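3-oxo-glucose-6-phosphate:glutamate aminotransferase (Bacillus subtilis subsp. subtilis, PDB 4K2M) catalyses the reversible pyridoxal phosphate-dependent transamination of 3-dehydro-glucose 6-phosphate with glutamate to give kanosamine 6-phosphate, a step in antibiotic biosynthesis. Local coordinates at residues 16-24 / 316-324; 198-206 / 345-354. All coordinates share one frame; numbering follows the deposited sequence.

Contact 1 of 2, residues 16-24 / 316-324; sequences NMSLLKHLK and NFKRLFLAD. With ACT (acetate ion), chain F.
Leu-20 and Phe-317 intermesh as reciprocal knobs into holes where helix 13-24 of the N-terminal domain crosses helix 312-329 of the aminotransferase part; the axes of segments 16-24 and 316-324 come within 10.2 Å at a crossing angle of -70°. Leu-20 drops among Phe-317, Leu-320, Phe-321 and Asp-324; its CD1 lies 3.8 Å from Phe-321 CD1, at the edge of that ring. Phe-317 in turn enters between Asn-16, Leu-19, Leu-20 and Leu-23. With CG anti to the backbone N (chi1 -179°), its ring extends toward helix 13-24 and puts CE1 3.6 Å from Leu-20 CA, which meets the ring at its edge. Leu-23 CD1 adds an off-centre CH-pi contact, 4.3 Å from the centroid of the Phe-317 ring. On the other flank Met-17 bends at chi2, and its CE touches Leu-320 CD1 at 3.6 Å. Outside this shell, Trp-43 meets Phe-317 edge-to-face, while Ile-53 on helix 53-57 packs against both Leu-23 and Phe-321. At the polar end, the extended chain of Lys-24 comes from the direction opposite to Asp-324, and NZ makes a salt bridge of 2.7 Å to the syn side of Asp-324 OD2, 27° out of the carboxylate plane.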
loop_
_atom_site.group_PDB
_atom_site.type_symbol
_atom_site.label_atom_id
_atom_site.label_comp_id
_atom_site.label_asym_id
_atom_site.label_seq_id
_atom_site.Cartn_x
_atom_site.Cartn_y
_atom_site.Cartn_z
ATOM N N ASN A 16 27.371 -17.202 -0.871
ATOM C CA ASN A 16 28.140 -16.012 -0.527
ATOM C C ASN A 16 29.277 -16.322 0.432
ATOM O O ASN A 16 30.294 -15.630 0.426
ATOM C CB ASN A 16 27.241 -14.913 0.063
ATOM C CG ASN A 16 26.496 -14.130 -0.990
ATOM O OD1 ASN A 16 26.791 -14.221 -2.195
ATOM N ND2 ASN A 16 25.549 -13.309 -0.543
ATOM N N MET A 17 29.105 -17.344 1.265
ATOM C CA MET A 17 30.164 -17.723 2.207
ATOM C C MET A 17 31.376 -18.232 1.461
ATOM O O MET A 17 32.509 -17.971 1.851
ATOM C CB MET A 17 29.718 -18.837 3.146
ATOM C CG MET A 17 29.266 -18.365 4.487
ATOM S SD MET A 17 30.505 -17.426 5.406
ATOM C CE MET A 17 29.335 -17.070 6.709
ATOM N N SER A 18 31.132 -19.002 0.411
ATOM C CA SER A 18 32.227 -19.487 -0.415
ATOM C C SER A 18 32.879 -18.325 -1.151
ATOM O O SER A 18 34.114 -18.226 -1.220
ATOM C CB SER A 18 31.732 -20.544 -1.404
ATOM O OG SER A 18 32.828 -21.058 -2.138
ATOM N N LEU A 19 32.051 -17.429 -1.686
ATOM C CA LEU A 19 32.548 -16.270 -2.433
ATOM C C LEU A 19 33.433 -15.392 -1.552
ATOM O O LEU A 19 34.432 -14.826 -2.012
ATOM C CB LEU A 19 31.370 -15.452 -2.991
ATOM C CG LEU A 19 31.708 -14.279 -3.918
ATOM C CD1 LEU A 19 32.542 -14.729 -5.131
ATOM C CD2 LEU A 19 30.414 -13.576 -4.385
ATOM N N LEU A 20 33.071 -15.291 -0.274
ATOM C CA LEU A 20 33.833 -14.499 0.693
ATOM C C LEU A 20 35.259 -15.024 0.809
ATOM O O LEU A 20 36.225 -14.250 0.756
ATOM C CB LEU A 20 33.142 -14.547 2.065
ATOM C CG LEU A 20 33.833 -13.758 3.183
ATOM C CD1 LEU A 20 33.883 -12.282 2.849
ATOM C CD2 LEU A 20 33.151 -13.976 4.536
ATOM N N LYS A 21 35.394 -16.335 0.970
ATOM C CA LYS A 21 36.729 -16.931 1.000
ATOM C C LYS A 21 37.479 -16.646 -0.292
ATOM O O LYS A 21 38.666 -16.333 -0.275
ATOM C CB LYS A 21 36.628 -18.427 1.254
ATOM C CG LYS A 21 35.988 -18.735 2.592
ATOM C CD LYS A 21 35.654 -20.208 2.728
ATOM C CE LYS A 21 34.693 -20.428 3.886
ATOM N NZ LYS A 21 33.542 -21.280 3.482
ATOM N N HIS A 22 36.785 -16.731 -1.421
ATOM C CA HIS A 22 37.467 -16.565 -2.702
ATOM C C HIS A 22 37.870 -15.135 -3.011
ATOM O O HIS A 22 38.925 -14.889 -3.600
ATOM C CB HIS A 22 36.642 -17.155 -3.852
ATOM C CG HIS A 22 36.729 -18.646 -3.936
ATOM N ND1 HIS A 22 37.623 -19.291 -4.765
ATOM C CD2 HIS A 22 36.055 -19.617 -3.274
ATOM C CE1 HIS A 22 37.487 -20.599 -4.617
ATOM N NE2 HIS A 22 36.545 -20.822 -3.719
ATOM N N LEU A 23 37.038 -14.183 -2.611
ATOM C CA LEU A 23 37.311 -12.788 -2.910
ATOM C C LEU A 23 38.322 -12.228 -1.918
ATOM O O LEU A 23 38.886 -11.154 -2.142
ATOM C CB LEU A 23 36.016 -11.963 -2.942
ATOM C CG LEU A 23 35.084 -12.267 -4.118
ATOM C CD1 LEU A 23 33.872 -11.336 -4.147
ATOM C CD2 LEU A 23 35.838 -12.200 -5.470
ATOM N N LYS A 24 38.584 -12.978 -0.852
ATOM C CA LYS A 24 39.673 -12.634 0.056
ATOM C C LYS A 24 41.011 -13.120 -0.493
ATOM O O LYS A 24 42.071 -12.647 -0.076
ATOM C CB LYS A 24 39.449 -13.255 1.429
ATOM C CG LYS A 24 38.458 -12.503 2.318
ATOM C CD LYS A 24 38.285 -13.261 3.640
ATOM C CE LYS A 24 37.321 -12.552 4.569
ATOM N NZ LYS A 24 37.147 -13.344 5.824
ATOM N N ASN A 316 24.075 -7.974 -0.413
ATOM C CA ASN A 316 24.074 -9.044 0.578
ATOM C C ASN A 316 25.502 -9.506 0.844
ATOM O O ASN A 316 25.855 -9.800 1.986
ATOM C CB ASN A 316 23.177 -10.216 0.162
ATOM C CG ASN A 316 21.762 -10.079 0.700
ATOM O OD1 ASN A 316 21.343 -8.983 1.090
ATOM N ND2 ASN A 316 21.027 -11.190 0.745
ATOM N N PHE A 317 26.333 -9.532 -0.189
ATOM C CA PHE A 317 27.729 -9.878 0.037
ATOM C C PHE A 317 28.404 -8.842 0.953
ATOM O O PHE A 317 29.152 -9.198 1.884
ATOM C CB PHE A 317 28.511 -9.998 -1.276
ATOM C CG PHE A 317 29.945 -10.365 -1.058
ATOM C CD1 PHE A 317 30.308 -11.691 -0.861
ATOM C CD2 PHE A 317 30.917 -9.373 -0.994
ATOM C CE1 PHE A 317 31.631 -12.033 -0.633
ATOM C CE2 PHE A 317 32.238 -9.697 -0.766
ATOM C CZ PHE A 317 32.604 -11.024 -0.589
ATOM N N LYS A 318 28.136 -7.566 0.718
ATOM C CA LYS A 318 28.753 -6.532 1.550
ATOM C C LYS A 318 28.311 -6.671 3.004
ATOM O O LYS A 318 29.116 -6.487 3.917
ATOM C CB LYS A 318 28.448 -5.140 1.000
ATOM C CG LYS A 318 29.249 -4.809 -0.286
ATOM C CD LYS A 318 28.961 -3.392 -0.758
ATOM C CE LYS A 318 29.767 -2.372 0.046
ATOM N NZ LYS A 318 29.439 -0.973 -0.402
ATOM N N ARG A 319 27.038 -6.987 3.215
ATOM C CA ARG A 319 26.554 -7.259 4.570
ATOM C C ARG A 319 27.303 -8.400 5.224
ATOM O O ARG A 319 27.671 -8.309 6.403
ATOM C CB ARG A 319 25.052 -7.570 4.557
ATOM C CG ARG A 319 24.186 -6.367 4.236
ATOM C CD ARG A 319 22.717 -6.822 4.186
ATOM N NE ARG A 319 21.812 -5.700 3.934
ATOM C CZ ARG A 319 21.254 -4.959 4.888
ATOM N NH1 ARG A 319 21.496 -5.229 6.163
ATOM N NH2 ARG A 319 20.472 -3.928 4.564
ATOM N N LEU A 320 27.537 -9.472 4.467
ATOM C CA LEU A 320 28.264 -10.617 5.004
ATOM C C LEU A 320 29.697 -10.206 5.379
ATOM O O LEU A 320 30.217 -10.610 6.431
ATOM C CB LEU A 320 28.294 -11.762 3.986
ATOM C CG LEU A 320 29.308 -12.875 4.266
ATOM C CD1 LEU A 320 28.954 -13.638 5.534
ATOM C CD2 LEU A 320 29.434 -13.823 3.066
ATOM N N PHE A 321 30.334 -9.418 4.515
ATOM C CA PHE A 321 31.703 -8.984 4.782
ATOM C C PHE A 321 31.740 -8.195 6.077
ATOM O O PHE A 321 32.618 -8.403 6.922
ATOM C CB PHE A 321 32.269 -8.128 3.643
ATOM C CG PHE A 321 33.707 -7.732 3.854
ATOM C CD1 PHE A 321 34.731 -8.619 3.536
ATOM C CD2 PHE A 321 34.035 -6.494 4.389
ATOM C CE1 PHE A 321 36.066 -8.276 3.730
ATOM C CE2 PHE A 321 35.368 -6.138 4.589
ATOM C CZ PHE A 321 36.384 -7.041 4.262
ATOM N N LEU A 322 30.783 -7.289 6.237
ATOM C CA LEU A 322 30.682 -6.511 7.465
ATOM C C LEU A 322 30.479 -7.400 8.689
ATOM O O LEU A 322 31.113 -7.183 9.723
ATOM C CB LEU A 322 29.537 -5.501 7.372
ATOM C CG LEU A 322 29.844 -4.332 6.437
ATOM C CD1 LEU A 322 28.557 -3.543 6.189
ATOM C CD2 LEU A 322 30.946 -3.403 7.000
ATOM N N ALA A 323 29.601 -8.392 8.583
ATOM C CA ALA A 323 29.319 -9.268 9.712
ATOM C C ALA A 323 30.567 -10.063 10.073
ATOM O O ALA A 323 30.919 -10.196 11.245
ATOM C CB ALA A 323 28.147 -10.208 9.404
ATOM N N ASP A 324 31.240 -10.579 9.050
ATOM C CA ASP A 324 32.474 -11.343 9.249
ATOM C C ASP A 324 33.519 -10.482 9.953
ATOM O O ASP A 324 34.247 -10.964 10.826
ATOM C CB ASP A 324 32.996 -11.824 7.891
ATOM C CG ASP A 324 34.299 -12.610 7.996
ATOM O OD1 ASP A 324 34.353 -13.619 8.732
ATOM O OD2 ASP A 324 35.259 -12.223 7.316
HETATM C C ACT F . 19.352 -2.637 7.359
HETATM O O ACT F . 20.301 -3.401 7.288
HETATM O OXT ACT F . 18.979 -2.049 6.351
HETATM C CH3 ACT F . 18.675 -2.417 8.690
#

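Contact 2 of 2, residues 198-206 / 345-354; sequences VHLYGKHSD and SEDHVWHLFP. With EDO (1,2-ethanediol), chain G; EDO (1,2-ethanediol), chain D.
Tyr-201 and Gly-202 press their backbone against residues 348-352, and here the contact is tightest. Tyr-201 O takes a nearly straight bond from Leu-352 N (3.2 Å, 172° at the hydrogen), which arrives from above the carbonyl plane, and a weak second one from His-351 N. Gly-202 O accepts Val-349 N at 2.9 Å and is also approached by His-348 CA in a CH...O contact. Gly-202, with positive phi and no side chain, lets the two backbones close up here. The Tyr-201 ring leans obliquely on Leu-352 CD1 and Pro-354 CG, with Leu-200 CG over the centre of one face; its hydroxyl is hydrogen-bonded to Tyr-380 O and to an ethanediol, probably from the crystallisation liquor.

In the type I aminotransferase fold of the DegT/DnrJ/EryC1 family, this joins the loop between strand 192-195 and helix 207-217 to the run leading into strand 353-356, beside the cofactor site: Val-198 touches the bound external aldimine, and Gln-227, which binds pyridoxal phosphate, accepts a hydrogen bond from Tyr-201 N through OE1. A single beta bridge pairs Lys-203 with His-348. The imidazole of His-348 is sandwiched, Lys-203 CB over one face (3.9 Å from the centroid) and the indole of Trp-350 over the opposite one, while the backbone N of Trp-350 donates to His-348 ND1, which restrains the ring's rotation.

Beyond the bridge the contact turns polar and more open to solvent. Lys-203, bent at chi2 (71°), folds back to bring NZ 3.0 Å from Asp-347 OD1 in a salt bridge, with Ser-345 OG 2.9 Å from the same NZ. His-204 N still donates to Asp-347 O at 2.9 Å, but on this partly exposed flank a water sits between His-204 O and Asp-347 OD2.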
loop_
_atom_site.group_PDB
_atom_site.type_symbol
_atom_site.label_atom_id
_atom_site.label_comp_id
_atom_site.label_asym_id
_atom_site.label_seq_id
_atom_site.Cartn_x
_atom_site.Cartn_y
_atom_site.Cartn_z
ATOM N N VAL A 198 9.752 -16.894 12.297
ATOM C CA VAL A 198 10.297 -15.658 11.764
ATOM C C VAL A 198 11.803 -15.792 11.591
ATOM O O VAL A 198 12.508 -16.215 12.512
ATOM C CB VAL A 198 10.023 -14.495 12.712
ATOM C CG1 VAL A 198 10.591 -13.184 12.131
ATOM C CG2 VAL A 198 8.528 -14.363 12.977
ATOM N N HIS A 199 12.309 -15.429 10.421
ATOM C CA HIS A 199 13.754 -15.500 10.220
ATOM C C HIS A 199 14.346 -14.189 10.699
ATOM O O HIS A 199 14.715 -13.318 9.913
ATOM C CB HIS A 199 14.092 -15.806 8.761
ATOM C CG HIS A 199 13.408 -17.046 8.272
ATOM N ND1 HIS A 199 13.254 -18.154 9.068
ATOM C CD2 HIS A 199 12.790 -17.322 7.099
ATOM C CE1 HIS A 199 12.569 -19.076 8.406
ATOM N NE2 HIS A 199 12.272 -18.597 7.217
ATOM N N LEU A 200 14.386 -14.043 12.015
ATOM C CA LEU A 200 14.639 -12.748 12.634
ATOM C C LEU A 200 16.072 -12.298 12.445
ATOM O O LEU A 200 17.018 -13.089 12.604
ATOM C CB LEU A 200 14.333 -12.831 14.130
ATOM C CG LEU A 200 14.238 -11.484 14.845
ATOM C CD1 LEU A 200 13.147 -10.592 14.219
ATOM C CD2 LEU A 200 13.929 -11.744 16.323
ATOM N N TYR A 201 16.205 -11.017 12.098
ATOM C CA TYR A 201 17.482 -10.351 11.843
ATOM C C TYR A 201 18.167 -10.909 10.597
ATOM O O TYR A 201 19.290 -10.512 10.280
ATOM C CB TYR A 201 18.421 -10.443 13.055
ATOM C CG TYR A 201 17.777 -10.056 14.374
ATOM C CD1 TYR A 201 16.832 -9.042 14.445
ATOM C CD2 TYR A 201 18.137 -10.697 15.541
ATOM C CE1 TYR A 201 16.243 -8.689 15.662
ATOM C CE2 TYR A 201 17.557 -10.357 16.752
ATOM C CZ TYR A 201 16.623 -9.347 16.803
ATOM O OH TYR A 201 16.067 -9.035 18.025
ATOM N N GLY A 202 17.491 -11.816 9.887
ATOM C CA GLY A 202 18.065 -12.438 8.695
ATOM C C GLY A 202 18.602 -13.844 8.937
ATOM O O GLY A 202 19.141 -14.482 8.030
ATOM N N LYS A 203 18.432 -14.342 10.157
ATOM C CA LYS A 203 18.873 -15.703 10.506
ATOM C C LYS A 203 17.765 -16.699 10.165
ATOM O O LYS A 203 16.610 -16.496 10.521
ATOM C CB LYS A 203 19.156 -15.772 12.012
ATOM C CG LYS A 203 19.537 -17.137 12.551
ATOM C CD LYS A 203 20.923 -17.554 12.116
ATOM C CE LYS A 203 21.347 -18.823 12.860
ATOM N NZ LYS A 203 22.700 -19.259 12.417
ATOM N N HIS A 204 18.125 -17.786 9.491
ATOM C CA HIS A 204 17.154 -18.807 9.090
ATOM C C HIS A 204 16.737 -19.645 10.302
ATOM O O HIS A 204 17.591 -20.179 11.031
ATOM C CB HIS A 204 17.799 -19.711 8.029
ATOM C CG HIS A 204 16.846 -20.230 6.998
ATOM N ND1 HIS A 204 17.261 -20.657 5.754
ATOM C CD2 HIS A 204 15.502 -20.384 7.023
ATOM C CE1 HIS A 204 16.210 -21.062 5.060
ATOM N NE2 HIS A 204 15.132 -20.907 5.807
ATOM N N SER A 205 15.425 -19.758 10.528
ATOM C CA SER A 205 14.895 -20.633 11.567
ATOM C C SER A 205 15.213 -22.082 11.222
ATOM O O SER A 205 15.558 -22.384 10.078
ATOM C CB SER A 205 13.383 -20.492 11.650
ATOM O OG SER A 205 13.006 -19.195 12.047
ATOM N N ASP A 206 15.068 -22.985 12.195
ATOM C CA ASP A 206 15.328 -24.409 11.956
ATOM C C ASP A 206 14.141 -25.036 11.240
ATOM O O ASP A 206 13.334 -25.749 11.846
ATOM C CB ASP A 206 15.586 -25.133 13.275
ATOM C CG ASP A 206 16.064 -26.578 13.079
ATOM O OD1 ASP A 206 16.015 -27.119 11.940
ATOM O OD2 ASP A 206 16.475 -27.183 14.090
ATOM N N SER A 345 27.516 -18.029 10.172
ATOM C CA SER A 345 26.890 -19.200 9.576
ATOM C C SER A 345 26.387 -18.921 8.162
ATOM O O SER A 345 26.169 -17.766 7.774
ATOM C CB SER A 345 25.737 -19.670 10.441
ATOM O OG SER A 345 24.666 -18.752 10.334
ATOM N N GLU A 346 26.183 -19.995 7.407
ATOM C CA GLU A 346 25.764 -19.880 6.018
ATOM C C GLU A 346 24.286 -19.562 5.890
ATOM O O GLU A 346 23.817 -19.251 4.799
ATOM C CB GLU A 346 26.056 -21.188 5.285
ATOM C CG GLU A 346 27.537 -21.498 5.213
ATOM C CD GLU A 346 27.820 -22.872 4.638
ATOM O OE1 GLU A 346 28.830 -23.012 3.913
ATOM O OE2 GLU A 346 27.032 -23.804 4.916
ATOM N N ASP A 347 23.557 -19.653 6.999
ATOM C CA ASP A 347 22.107 -19.474 6.967
ATOM C C ASP A 347 21.698 -18.141 7.588
ATOM O O ASP A 347 20.785 -18.085 8.409
ATOM C CB ASP A 347 21.387 -20.641 7.667
ATOM C CG ASP A 347 21.769 -20.779 9.133
ATOM O OD1 ASP A 347 22.788 -20.178 9.543
ATOM O OD2 ASP A 347 21.049 -21.493 9.879
ATOM N N HIS A 348 22.370 -17.070 7.180
ATOM C CA HIS A 348 22.108 -15.735 7.724
ATOM C C HIS A 348 22.357 -14.742 6.589
ATOM O O HIS A 348 23.315 -14.901 5.828
ATOM C CB HIS A 348 23.106 -15.451 8.866
ATOM C CG HIS A 348 22.608 -14.492 9.912
ATOM N ND1 HIS A 348 22.019 -13.283 9.611
ATOM C CD2 HIS A 348 22.655 -14.567 11.266
ATOM C CE1 HIS A 348 21.701 -12.662 10.738
ATOM N NE2 HIS A 348 22.081 -13.416 11.752
ATOM N N VAL A 349 21.500 -13.726 6.457
ATOM C CA VAL A 349 21.746 -12.683 5.464
ATOM C C VAL A 349 22.034 -11.319 6.092
ATOM O O VAL A 349 22.170 -10.327 5.390
ATOM C CB VAL A 349 20.632 -12.570 4.398
ATOM C CG1 VAL A 349 20.572 -13.828 3.551
ATOM C CG2 VAL A 349 19.251 -12.287 5.054
ATOM N N TRP A 350 22.123 -11.285 7.417
ATOM C CA TRP A 350 22.680 -10.133 8.116
ATOM C C TRP A 350 21.891 -8.869 7.851
ATOM O O TRP A 350 22.444 -7.822 7.515
ATOM C CB TRP A 350 24.164 -9.954 7.753
ATOM C CG TRP A 350 24.933 -11.223 8.003
ATOM C CD1 TRP A 350 25.448 -12.074 7.058
ATOM C CD2 TRP A 350 25.234 -11.801 9.278
ATOM N NE1 TRP A 350 26.051 -13.157 7.682
ATOM C CE2 TRP A 350 25.932 -13.006 9.042
ATOM C CE3 TRP A 350 24.977 -11.417 10.604
ATOM C CZ2 TRP A 350 26.390 -13.824 10.080
ATOM C CZ3 TRP A 350 25.424 -12.237 11.638
ATOM C CH2 TRP A 350 26.126 -13.426 11.368
ATOM N N HIS A 351 20.575 -8.963 8.021
ATOM C CA HIS A 351 19.755 -7.765 7.956
ATOM C C HIS A 351 20.051 -6.850 9.153
ATOM O O HIS A 351 20.145 -5.626 9.015
ATOM C CB HIS A 351 18.271 -8.128 7.951
ATOM C CG HIS A 351 17.382 -6.928 7.985
ATOM N ND1 HIS A 351 17.350 -6.001 6.966
ATOM C CD2 HIS A 351 16.519 -6.483 8.928
ATOM C CE1 HIS A 351 16.493 -5.042 7.273
ATOM N NE2 HIS A 351 15.977 -5.309 8.458
ATOM N N LEU A 352 20.168 -7.460 10.333
ATOM C CA LEU A 352 20.579 -6.776 11.555
ATOM C C LEU A 352 21.698 -7.593 12.173
ATOM O O LEU A 352 21.790 -8.794 11.920
ATOM C CB LEU A 352 19.390 -6.624 12.522
ATOM C CG LEU A 352 18.355 -5.581 12.051
ATOM C CD1 LEU A 352 16.911 -5.908 12.511
ATOM C CD2 LEU A 352 18.748 -4.170 12.496
ATOM N N PHE A 353 22.549 -6.948 12.974
ATOM C CA PHE A 353 23.715 -7.619 13.552
ATOM C C PHE A 353 23.625 -7.562 15.068
ATOM O O PHE A 353 23.940 -6.528 15.674
ATOM C CB PHE A 353 25.033 -6.961 13.107
ATOM C CG PHE A 353 26.244 -7.711 13.581
ATOM C CD1 PHE A 353 26.752 -8.763 12.823
ATOM C CD2 PHE A 353 26.840 -7.412 14.814
ATOM C CE1 PHE A 353 27.846 -9.507 13.270
ATOM C CE2 PHE A 353 27.947 -8.144 15.264
ATOM C CZ PHE A 353 28.439 -9.202 14.488
ATOM N N PRO A 354 23.180 -8.659 15.685
ATOM C CA PRO A 354 22.982 -8.647 17.140
ATOM C C PRO A 354 24.152 -9.227 17.906
ATOM O O PRO A 354 24.654 -10.318 17.579
ATOM C CB PRO A 354 21.760 -9.548 17.331
ATOM C CG PRO A 354 21.858 -10.543 16.204
ATOM C CD PRO A 354 22.551 -9.827 15.039
HETATM C C1 EDO G . 15.030 -8.939 21.297
HETATM O O1 EDO G . 13.663 -9.074 21.672
HETATM C C2 EDO G . 15.620 -10.301 20.960
HETATM O O2 EDO G . 15.048 -10.761 19.734
HETATM C C1 EDO D . 24.665 -13.132 19.643
HETATM O O1 EDO D . 23.973 -12.869 18.423
HETATM C C2 EDO D . 24.106 -14.426 20.240
HETATM O O2 EDO D . 24.338 -15.494 19.319
HETATM O O HOH W 1 18.743 -22.708 10.004
#

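From the N terminus, helix 13-24 comes first, and contact 1 closes a loop of 291 residues when helix 312-329 returns to meet it. Within that span the chain runs through 198-206, whose partner, 345-354, arrives only after 316-324; contact 2 closes its own loop of 138 residues, so the two cross rather than nest. Contact 1 ties the N-terminal domain to the aminotransferase part, and contact 2 ties a loop of the seven-stranded sheet to the start of strand 353-356. Their centres lie about 15 Å apart, joined by Ala-323 CB packing 3.3 Å from Trp-350 CD2 and by Arg-319 NH1 reaching Trp-350 O in a probable hydrogen bond.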